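Local coordinates for period circadian protein homolog 2 (Mus musculus, PDB 3GDI) that acts as a transcription-regulating component of the mammalian circadian clock, its tandem PAS domains probably mediating contacts with itself and other proteins, at residues 63-68 with 106-111; 70-75 with 102-107; 211-216 with 298-303; 257-262 with 302-307. All coordinates share one frame; numbering follows the deposited sequence.

The four contacts fall into two pairs, one in each of the tandem PAS domains. Interactions 1 and 2 have centres 11 Å apart and share C106 and R107 of strand 104-108; they meet where L65 CD2 lies 3.9 Å from F73 CB. Interactions 3 and 4, with centres 10 Å apart, both use helix 291-303 and its C-terminal continuation, and H216 CD2 comes within 3.9 Å of L304 CD2. The pairs do not touch: even interactions 2 and 4 keep their nearest atoms about 17 Å apart. The dimer brings the two regions together, because K102 of interaction 2 forms an intersubunit salt bridge with E298 of the second subunit, whose equivalent in this chain belongs to interaction 3.

Interaction 1 of 4, residues 63-68 with 106-111; sequences EFLAPH and CRVSVG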
# COMPACT_ATOMS: atom_id res chain seq x y z
N GLU A 63 6.90 18.03 -13.59
CA GLU A 63 6.82 18.03 -15.04
C GLU A 63 7.95 17.25 -15.73
O GLU A 63 7.83 16.91 -16.90
CB GLU A 63 6.77 19.47 -15.56
CG GLU A 63 5.85 20.34 -14.73
CD GLU A 63 5.47 21.64 -15.40
OE1 GLU A 63 4.49 21.64 -16.16
OE2 GLU A 63 6.16 22.66 -15.15
N PHE A 64 9.03 16.97 -15.00
CA PHE A 64 10.16 16.21 -15.56
C PHE A 64 10.16 14.74 -15.13
O PHE A 64 11.15 14.04 -15.31
CB PHE A 64 11.49 16.83 -15.13
CG PHE A 64 11.60 18.29 -15.42
CD1 PHE A 64 11.34 19.22 -14.42
CD2 PHE A 64 11.89 18.74 -16.70
CE1 PHE A 64 11.36 20.58 -14.70
CE2 PHE A 64 11.91 20.09 -16.99
CZ PHE A 64 11.65 21.01 -15.98
N LEU A 65 9.04 14.29 -14.56
CA LEU A 65 8.88 12.91 -14.10
C LEU A 65 8.00 12.12 -15.06
O LEU A 65 7.21 12.69 -15.81
CB LEU A 65 8.20 12.89 -12.73
CG LEU A 65 8.95 12.99 -11.40
CD1 LEU A 65 10.33 13.57 -11.60
CD2 LEU A 65 8.11 13.83 -10.44
N ALA A 66 8.15 10.80 -15.05
CA ALA A 66 7.30 9.97 -15.88
C ALA A 66 5.90 10.31 -15.37
O ALA A 66 5.70 10.48 -14.17
CB ALA A 66 7.61 8.51 -15.65
N PRO A 67 4.92 10.45 -16.28
CA PRO A 67 3.56 10.78 -15.85
C PRO A 67 2.97 9.84 -14.80
O PRO A 67 2.16 10.26 -13.97
CB PRO A 67 2.77 10.78 -17.16
CG PRO A 67 3.81 11.26 -18.15
CD PRO A 67 5.02 10.44 -17.75
N HIS A 68 3.37 8.57 -14.82
CA HIS A 68 2.87 7.60 -13.85
C HIS A 68 3.50 7.77 -12.48
O HIS A 68 2.93 7.37 -11.47
CB HIS A 68 3.15 6.17 -14.32
CG HIS A 68 2.13 5.62 -15.26
ND1 HIS A 68 2.06 5.99 -16.59
CD2 HIS A 68 1.14 4.72 -15.07
CE1 HIS A 68 1.07 5.34 -17.17
NE2 HIS A 68 0.49 4.56 -16.28
N CYS A 106 11.69 7.32 -8.84
CA CYS A 106 11.04 8.08 -9.90
C CYS A 106 11.90 8.10 -11.16
O CYS A 106 13.13 8.10 -11.08
CB CYS A 106 10.79 9.52 -9.46
SG CYS A 106 9.13 9.86 -8.84
N ARG A 107 11.25 8.11 -12.31
CA ARG A 107 11.95 8.17 -13.59
C ARG A 107 11.93 9.64 -13.99
O ARG A 107 10.87 10.26 -14.05
CB ARG A 107 11.23 7.30 -14.62
CG ARG A 107 11.71 5.84 -14.63
CD ARG A 107 10.62 4.85 -15.03
NE ARG A 107 9.62 4.73 -13.97
CZ ARG A 107 8.84 3.66 -13.77
NH1 ARG A 107 8.94 2.60 -14.55
NH2 ARG A 107 7.96 3.66 -12.78
N VAL A 108 13.10 10.20 -14.23
CA VAL A 108 13.22 11.61 -14.59
C VAL A 108 13.72 11.82 -16.01
O VAL A 108 14.51 11.03 -16.52
CB VAL A 108 14.17 12.34 -13.61
CG1 VAL A 108 14.14 13.85 -13.86
CG2 VAL A 108 13.76 12.03 -12.17
N SER A 109 13.25 12.89 -16.65
CA SER A 109 13.65 13.22 -18.02
C SER A 109 13.61 14.71 -18.27
O SER A 109 12.62 15.37 -17.97
CB SER A 109 12.72 12.54 -19.02
OG SER A 109 12.94 13.04 -20.33
N VAL A 110 14.69 15.24 -18.84
CA VAL A 110 14.75 16.66 -19.17
C VAL A 110 14.13 16.83 -20.56
O VAL A 110 14.78 17.31 -21.50
CB VAL A 110 16.22 17.18 -19.18
CG1 VAL A 110 16.25 18.67 -19.47
CG2 VAL A 110 16.87 16.90 -17.83
N GLY A 111 12.88 16.41 -20.69
CA GLY A 111 12.18 16.51 -21.95
C GLY A 111 12.88 15.82 -23.11
O GLY A 111 13.93 15.19 -22.94
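L65 and V108 face each other as a non-hydrogen-bonded antiparallel pair, their CA atoms 4.6 Å apart, in a single bridge between the loop 63-68 and the end of strand 104-108. Two backbone hydrogen bonds flank the pair: S109 N to F64 O at 2.7 Å and A66 N to R107 O at 2.9 Å. The same two carbonyls also receive CA-H...O contacts, from V108 CA and L65 CA respectively. With CG anti to the carbonyl carbon (chi1 -52°), the F64 ring turns one edge to the backbone of S109, whose O lies near the ring plane and 3.7 Å from CD2. L65 reaches V108 obliquely, methyl to methyl, with CD1 3.8 Å from V108 CG2, while its CG packs against SG of C106. On A66 the methyl rests against CB of R107 at 4.0 Å. Beyond that carbon the arginine bends away to salt bridges with D69 and D194, and S109 OG bonds to R119 O. The loop thus lies along the border of the first PAS sheet: V108 and C106 pair on their other edge with strand 121-131, and L65 and C106 both pack against F73 of helix 70-76.

Interaction 2 of 4, residues 70-75 with 102-107; sequences VSVFHS and KSFFCR
F73 and F104 are brought together by unlike first torsions. On the helix, F73 holds CG anti to its backbone N (chi1 171°), whereas F104 on the strand places CG between its own N and carbonyl carbon (chi1 62°), the crowded position. The two side chains cross obliquely: F104 CZ stands 4.0 Å from F73 CD2, and F104 CE1 comes within 3.9 Å of F73 CA, so the strand phenylalanine touches the helix backbone as well as its aromatic partner.

Two smaller groups fill in around this pair. V72 sets CG1 4.2 Å from F104 CD1 and equally close to the carbonyl oxygen of F105. The sulfur of C106 touches F73 CB across the contact at 4.1 Å and, within its own strand, lies in the plane of the F104 ring at its edge, 3.8 Å from F104 CE1. The contact is wholly apolar between side chains, and its residues are largely buried.

Helical segment 70-75 runs at 146° to strand segment 104-107, with the axes 8.6 Å apart at closest approach, and so packs across an edge strand of the antiparallel PAS sheet. Y76, on the same helix, meets the F104 ring with nearly parallel planes. F104 and C106 also touch M125 of the adjoining strand 121-131. F105, whose side chain leaves the strand away from the helix, packs on P192, and V72 on Q193, both of helix 192-195 in the second PAS domain.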
# COMPACT_ATOMS: atom_id res chain seq x y z
N VAL A 70 4.28 10.70 -11.05
CA VAL A 70 3.87 11.95 -10.42
C VAL A 70 3.07 11.73 -9.14
O VAL A 70 3.37 12.32 -8.10
CB VAL A 70 3.04 12.81 -11.38
CG1 VAL A 70 2.32 13.90 -10.62
CG2 VAL A 70 3.95 13.41 -12.44
N SER A 71 2.04 10.89 -9.22
CA SER A 71 1.19 10.59 -8.06
C SER A 71 2.05 9.99 -6.96
O SER A 71 1.82 10.23 -5.76
CB SER A 71 0.08 9.60 -8.45
OG SER A 71 0.59 8.29 -8.68
N VAL A 72 3.06 9.21 -7.36
CA VAL A 72 3.98 8.59 -6.42
C VAL A 72 4.78 9.66 -5.68
O VAL A 72 4.85 9.66 -4.45
CB VAL A 72 4.95 7.64 -7.17
CG1 VAL A 72 5.98 7.05 -6.21
CG2 VAL A 72 4.15 6.53 -7.84
N PHE A 73 5.37 10.58 -6.44
CA PHE A 73 6.16 11.68 -5.89
C PHE A 73 5.40 12.49 -4.85
O PHE A 73 5.93 12.83 -3.81
CB PHE A 73 6.62 12.60 -7.04
CG PHE A 73 7.28 13.87 -6.57
CD1 PHE A 73 6.51 14.99 -6.24
CD2 PHE A 73 8.66 13.96 -6.46
CE1 PHE A 73 7.12 16.17 -5.80
CE2 PHE A 73 9.27 15.12 -6.02
CZ PHE A 73 8.50 16.23 -5.69
N HIS A 74 4.14 12.81 -5.14
CA HIS A 74 3.32 13.58 -4.21
C HIS A 74 3.04 12.79 -2.95
O HIS A 74 3.07 13.32 -1.84
CB HIS A 74 2.00 13.95 -4.89
CG HIS A 74 2.13 15.04 -5.91
ND1 HIS A 74 1.38 15.08 -7.06
CD2 HIS A 74 2.92 16.14 -5.93
CE1 HIS A 74 1.70 16.15 -7.76
NE2 HIS A 74 2.63 16.82 -7.10
N SER A 75 2.78 11.50 -3.12
CA SER A 75 2.50 10.63 -1.98
C SER A 75 3.65 10.58 -0.98
O SER A 75 3.44 10.70 0.22
CB SER A 75 2.18 9.22 -2.47
OG SER A 75 2.20 8.31 -1.39
N LYS A 102 13.18 5.73 4.07
CA LYS A 102 12.05 6.51 3.58
C LYS A 102 12.35 7.14 2.23
O LYS A 102 12.17 8.34 2.04
CB LYS A 102 11.66 7.60 4.59
CG LYS A 102 11.05 7.05 5.88
CD LYS A 102 10.64 8.15 6.86
CE LYS A 102 11.84 8.90 7.40
NZ LYS A 102 11.43 9.98 8.34
N SER A 103 12.82 6.31 1.29
CA SER A 103 13.14 6.75 -0.06
C SER A 103 12.24 6.06 -1.06
O SER A 103 11.83 4.92 -0.85
CB SER A 103 14.60 6.43 -0.40
OG SER A 103 15.49 7.26 0.33
N PHE A 104 11.93 6.74 -2.16
CA PHE A 104 11.07 6.18 -3.20
C PHE A 104 11.79 6.34 -4.53
O PHE A 104 12.85 6.98 -4.59
CB PHE A 104 9.71 6.91 -3.21
CG PHE A 104 9.81 8.38 -3.51
CD1 PHE A 104 9.52 8.86 -4.79
CD2 PHE A 104 10.24 9.28 -2.54
CE1 PHE A 104 9.66 10.21 -5.09
CE2 PHE A 104 10.37 10.63 -2.84
CZ PHE A 104 10.08 11.10 -4.11
N PHE A 105 11.24 5.77 -5.60
CA PHE A 105 11.85 5.86 -6.92
C PHE A 105 11.01 6.60 -7.96
O PHE A 105 9.79 6.51 -7.97
CB PHE A 105 12.17 4.47 -7.46
CG PHE A 105 13.08 3.68 -6.57
CD1 PHE A 105 12.61 3.13 -5.39
CD2 PHE A 105 14.40 3.47 -6.93
CE1 PHE A 105 13.46 2.39 -4.56
CE2 PHE A 105 15.25 2.74 -6.12
CZ PHE A 105 14.77 2.19 -4.93
N CYS A 106 11.69 7.32 -8.84
CA CYS A 106 11.04 8.08 -9.90
C CYS A 106 11.90 8.10 -11.16
O CYS A 106 13.13 8.10 -11.08
CB CYS A 106 10.79 9.52 -9.46
SG CYS A 106 9.13 9.86 -8.84
N ARG A 107 11.25 8.11 -12.31
CA ARG A 107 11.95 8.17 -13.59
C ARG A 107 11.93 9.64 -13.99
O ARG A 107 10.87 10.26 -14.05
CB ARG A 107 11.23 7.30 -14.62
CG ARG A 107 11.71 5.84 -14.63
CD ARG A 107 10.62 4.85 -15.03
NE ARG A 107 9.62 4.73 -13.97
CZ ARG A 107 8.84 3.66 -13.77
NH1 ARG A 107 8.94 2.60 -14.55
NH2 ARG A 107 7.96 3.66 -12.78

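Interaction 3 of 4, residues 211-216 with 298-303; sequences LMLAIH and EQIHRL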
# COMPACT_ATOMS: atom_id res chain seq x y z
N LEU A 211 3.38 -24.06 -10.50
CA LEU A 211 4.23 -24.37 -9.35
C LEU A 211 3.79 -23.56 -8.15
O LEU A 211 3.88 -24.02 -7.01
CB LEU A 211 5.70 -24.06 -9.65
CG LEU A 211 6.52 -25.00 -10.54
CD1 LEU A 211 5.85 -25.19 -11.89
CD2 LEU A 211 7.92 -24.40 -10.72
N MET A 212 3.31 -22.35 -8.40
CA MET A 212 2.87 -21.48 -7.32
C MET A 212 1.79 -22.11 -6.46
O MET A 212 1.72 -21.85 -5.26
CB MET A 212 2.36 -20.14 -7.87
CG MET A 212 3.47 -19.20 -8.26
SD MET A 212 4.69 -19.00 -6.93
CE MET A 212 4.01 -17.65 -6.06
N LEU A 213 0.96 -22.95 -7.06
CA LEU A 213 -0.09 -23.62 -6.31
C LEU A 213 0.49 -24.52 -5.23
O LEU A 213 0.01 -24.53 -4.10
CB LEU A 213 -0.97 -24.45 -7.24
CG LEU A 213 -2.12 -25.15 -6.54
CD1 LEU A 213 -3.08 -24.12 -5.96
CD2 LEU A 213 -2.84 -26.05 -7.54
N ALA A 214 1.53 -25.27 -5.58
CA ALA A 214 2.18 -26.17 -4.65
C ALA A 214 2.99 -25.39 -3.63
O ALA A 214 3.13 -25.80 -2.48
CB ALA A 214 3.08 -27.15 -5.39
N ILE A 215 3.53 -24.27 -4.06
CA ILE A 215 4.33 -23.47 -3.15
C ILE A 215 3.45 -22.93 -2.04
O ILE A 215 3.84 -22.97 -0.88
CB ILE A 215 5.02 -22.33 -3.91
CG1 ILE A 215 6.12 -22.93 -4.79
CG2 ILE A 215 5.61 -21.33 -2.94
CD1 ILE A 215 6.58 -22.02 -5.92
N HIS A 216 2.27 -22.44 -2.37
CA HIS A 216 1.42 -21.91 -1.31
C HIS A 216 0.93 -23.00 -0.37
O HIS A 216 0.82 -22.78 0.84
CB HIS A 216 0.27 -21.09 -1.89
CG HIS A 216 0.72 -19.80 -2.49
ND1 HIS A 216 1.43 -19.73 -3.67
CD2 HIS A 216 0.66 -18.53 -2.02
CE1 HIS A 216 1.79 -18.48 -3.89
NE2 HIS A 216 1.33 -17.73 -2.91
N GLU A 298 -7.42 -17.14 -8.09
CA GLU A 298 -8.54 -17.37 -7.18
C GLU A 298 -8.41 -18.72 -6.47
O GLU A 298 -8.89 -18.90 -5.35
CB GLU A 298 -9.88 -17.28 -7.93
CG GLU A 298 -11.11 -17.33 -7.02
CD GLU A 298 -12.37 -16.76 -7.69
OE1 GLU A 298 -12.67 -17.17 -8.84
OE2 GLU A 298 -13.05 -15.93 -7.05
N GLN A 299 -7.73 -19.65 -7.13
CA GLN A 299 -7.52 -20.98 -6.60
C GLN A 299 -6.59 -20.92 -5.39
O GLN A 299 -6.77 -21.64 -4.41
CB GLN A 299 -6.90 -21.85 -7.69
CG GLN A 299 -6.97 -23.34 -7.46
CD GLN A 299 -6.31 -24.11 -8.59
OE1 GLN A 299 -6.53 -23.82 -9.77
NE2 GLN A 299 -5.51 -25.11 -8.23
N ILE A 300 -5.58 -20.06 -5.47
CA ILE A 300 -4.62 -19.89 -4.39
C ILE A 300 -5.26 -19.10 -3.25
O ILE A 300 -5.15 -19.48 -2.09
CB ILE A 300 -3.36 -19.15 -4.89
CG1 ILE A 300 -2.56 -20.06 -5.83
CG2 ILE A 300 -2.50 -18.72 -3.73
CD1 ILE A 300 -1.41 -19.38 -6.54
N HIS A 301 -5.94 -18.00 -3.59
CA HIS A 301 -6.59 -17.18 -2.58
C HIS A 301 -7.53 -18.04 -1.75
O HIS A 301 -7.57 -17.92 -0.53
CB HIS A 301 -7.39 -16.06 -3.25
CG HIS A 301 -7.83 -14.98 -2.31
ND1 HIS A 301 -8.65 -13.94 -2.70
CD2 HIS A 301 -7.54 -14.77 -1.01
CE1 HIS A 301 -8.84 -13.14 -1.67
NE2 HIS A 301 -8.18 -13.61 -0.63
N ARG A 302 -8.28 -18.91 -2.42
CA ARG A 302 -9.21 -19.81 -1.74
C ARG A 302 -8.42 -20.59 -0.70
O ARG A 302 -8.81 -20.68 0.46
CB ARG A 302 -9.84 -20.78 -2.74
CG ARG A 302 -10.87 -21.71 -2.12
CD ARG A 302 -11.31 -22.84 -3.07
NE ARG A 302 -12.39 -23.63 -2.48
CZ ARG A 302 -12.89 -24.75 -3.00
NH1 ARG A 302 -12.42 -25.25 -4.14
NH2 ARG A 302 -13.88 -25.39 -2.37
N LEU A 303 -7.29 -21.15 -1.12
CA LEU A 303 -6.43 -21.92 -0.24
C LEU A 303 -5.98 -21.14 1.01
O LEU A 303 -6.05 -21.65 2.13
CB LEU A 303 -5.19 -22.38 -1.02
CG LEU A 303 -4.28 -23.38 -0.32
CD1 LEU A 303 -4.97 -24.74 -0.32
CD2 LEU A 303 -2.93 -23.47 -1.02
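L213 and I300 mark the closest backbone approach, their CA atoms 6.2 Å apart, between helical segments 211-216 and 298-303, whose axes run nearly parallel (5°), 10.0 Å apart at closest. I300 carries most of the contact. Its CG2 sits over one face of the H216 imidazole in a CH-pi contact, 3.8 Å from the ring centroid and offset toward the rim. Its CD1 reaches M212 CB at 4.1 Å, and its CG1 passes L213 CD1, the side chains running in opposite directions. L303 CD2 adds a contact to H216 CB at 4.1 Å. The modelled approach of L213 CD2 to Q299 NE2 is doubtfully short.

The imidazole is fixed by its own helix. CG lies beside the backbone N (chi1 -70°) and chi2 of 71° turns the ring, so that ND1 donates a nearly straight bond of 2.7 Å to M212 O, which lies in the ring plane and also accepts from H216 N on the opposite face of its carbonyl plane. At the other end of the ring, NE2 bonds to NE2 of H171. An alanine at H216 would probably leave I300 CG2 without the ring it covers and H171 without its imidazole mate. Packed this way, helix 291-303, which follows the last strand of the sheet, flanks helix 209-221 of the second PAS domain as a C-terminal addition to the PAS fold.

Interaction 4 of 4, residues 257-262 with 302-307; sequences RKISFI and RLLMQP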
# COMPACT_ATOMS: atom_id res chain seq x y z
N ARG A 257 -5.51 -16.64 13.02
CA ARG A 257 -4.78 -17.79 12.52
C ARG A 257 -4.75 -17.83 10.99
O ARG A 257 -4.28 -18.80 10.40
CB ARG A 257 -5.39 -19.07 13.08
CG ARG A 257 -4.85 -19.46 14.45
CD ARG A 257 -3.47 -20.08 14.30
NE ARG A 257 -2.39 -19.17 14.69
CZ ARG A 257 -1.13 -19.29 14.28
NH1 ARG A 257 -0.77 -20.26 13.46
NH2 ARG A 257 -0.22 -18.43 14.72
N LYS A 258 -5.24 -16.78 10.35
CA LYS A 258 -5.23 -16.73 8.89
C LYS A 258 -4.00 -15.97 8.42
O LYS A 258 -3.55 -15.02 9.06
CB LYS A 258 -6.46 -16.02 8.35
CG LYS A 258 -7.75 -16.78 8.49
CD LYS A 258 -8.90 -15.98 7.89
CE LYS A 258 -10.24 -16.57 8.29
NZ LYS A 258 -10.30 -18.04 8.02
N ILE A 259 -3.45 -16.43 7.30
CA ILE A 259 -2.28 -15.82 6.69
C ILE A 259 -2.65 -14.42 6.19
O ILE A 259 -3.66 -14.27 5.49
CB ILE A 259 -1.76 -16.69 5.50
CG1 ILE A 259 -0.93 -17.85 6.05
CG2 ILE A 259 -0.98 -15.83 4.50
CD1 ILE A 259 -0.16 -18.63 4.99
N SER A 260 -1.85 -13.42 6.56
CA SER A 260 -2.07 -12.03 6.14
C SER A 260 -1.15 -11.63 4.98
O SER A 260 -1.56 -10.83 4.12
CB SER A 260 -1.83 -11.07 7.30
OG SER A 260 -2.70 -11.33 8.38
N PHE A 261 0.07 -12.15 4.96
CA PHE A 261 1.03 -11.85 3.89
C PHE A 261 1.89 -13.08 3.58
O PHE A 261 2.09 -13.94 4.42
CB PHE A 261 2.02 -10.75 4.29
CG PHE A 261 1.39 -9.47 4.70
CD1 PHE A 261 1.15 -9.20 6.04
CD2 PHE A 261 1.07 -8.50 3.75
CE1 PHE A 261 0.61 -7.99 6.44
CE2 PHE A 261 0.52 -7.28 4.13
CZ PHE A 261 0.29 -7.02 5.47
N ILE A 262 2.42 -13.12 2.36
CA ILE A 262 3.32 -14.19 1.94
C ILE A 262 4.59 -13.41 1.63
O ILE A 262 4.53 -12.46 0.86
CB ILE A 262 2.87 -14.85 0.63
CG1 ILE A 262 1.47 -15.45 0.78
CG2 ILE A 262 3.90 -15.90 0.22
CD1 ILE A 262 1.44 -16.76 1.55
N ARG A 302 -8.28 -18.91 -2.42
CA ARG A 302 -9.21 -19.81 -1.74
C ARG A 302 -8.42 -20.59 -0.70
O ARG A 302 -8.81 -20.68 0.46
CB ARG A 302 -9.84 -20.78 -2.74
CG ARG A 302 -10.87 -21.71 -2.12
CD ARG A 302 -11.31 -22.84 -3.07
NE ARG A 302 -12.39 -23.63 -2.48
CZ ARG A 302 -12.89 -24.75 -3.00
NH1 ARG A 302 -12.42 -25.25 -4.14
NH2 ARG A 302 -13.88 -25.39 -2.37
N LEU A 303 -7.29 -21.15 -1.12
CA LEU A 303 -6.43 -21.92 -0.24
C LEU A 303 -5.98 -21.14 1.01
O LEU A 303 -6.05 -21.65 2.13
CB LEU A 303 -5.19 -22.38 -1.02
CG LEU A 303 -4.28 -23.38 -0.32
CD1 LEU A 303 -4.97 -24.74 -0.32
CD2 LEU A 303 -2.93 -23.47 -1.02
N LEU A 304 -5.53 -19.91 0.82
CA LEU A 304 -5.05 -19.08 1.92
C LEU A 304 -6.14 -18.56 2.85
O LEU A 304 -5.85 -17.85 3.81
CB LEU A 304 -4.25 -17.88 1.39
CG LEU A 304 -2.84 -18.01 0.80
CD1 LEU A 304 -2.10 -19.20 1.38
CD2 LEU A 304 -2.94 -18.13 -0.69
N MET A 305 -7.39 -18.89 2.58
CA MET A 305 -8.48 -18.43 3.44
C MET A 305 -8.62 -19.34 4.66
O MET A 305 -9.30 -19.00 5.62
CB MET A 305 -9.80 -18.40 2.67
CG MET A 305 -9.90 -17.33 1.59
SD MET A 305 -10.41 -15.74 2.25
CE MET A 305 -8.78 -14.86 2.40
N GLN A 306 -7.99 -20.51 4.63
CA GLN A 306 -8.11 -21.44 5.75
C GLN A 306 -7.18 -21.11 6.91
O GLN A 306 -6.01 -20.78 6.71
CB GLN A 306 -7.84 -22.87 5.31
CG GLN A 306 -8.83 -23.39 4.28
CD GLN A 306 -10.27 -23.02 4.64
OE1 GLN A 306 -10.78 -23.39 5.70
NE2 GLN A 306 -10.93 -22.28 3.74
N PRO A 307 -7.70 -21.18 8.15
CA PRO A 307 -6.90 -20.89 9.34
C PRO A 307 -5.77 -21.90 9.41
O PRO A 307 -5.97 -23.08 9.12
CB PRO A 307 -7.90 -21.07 10.48
CG PRO A 307 -9.19 -20.67 9.85
CD PRO A 307 -9.12 -21.35 8.51
O HOH W 1 -6.00 -14.98 4.53
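K258 and M305 supply the direct polar link between the segments. The lysine chain runs out extended and then bends at its end (chi4 -52°), placing NZ 2.8 Å from M305 O and nearly along the C=O axis. A water makes the second, indirect link, donating to I259 O at 2.6 Å and to L304 O at 3.0 Å. Both carbonyls of 302-307 that are used here, L304 O and M305 O, belong to the type I turn from L303 to Q306.

The rest is packing. L304 CD1 meets two strand methyls, I259 CD1 at 4.1 Å and I262 CD1 at 4.3 Å. Farther along, P307 lies beside the K258 chain, its CG 3.4 Å from NZ, and its CB packs against R257 CB at 4.1 Å. The R257 guanidinium turns elsewhere, to V308 O.

A leucine in place of K258 would probably leave M305 O without its charged donor and the turn less firmly held to the residues before strand 259-268. Near the bulge at S260 and F261, the strand also meets the second subunit, where F261 stacks on its counterpart. A charged donor and a bridging water on turn carbonyls, with a buried leucine alongside, imply that segment 302-307 is fastened to the start of the central strand 259-268 and the residues leading into it by polar and apolar contacts together.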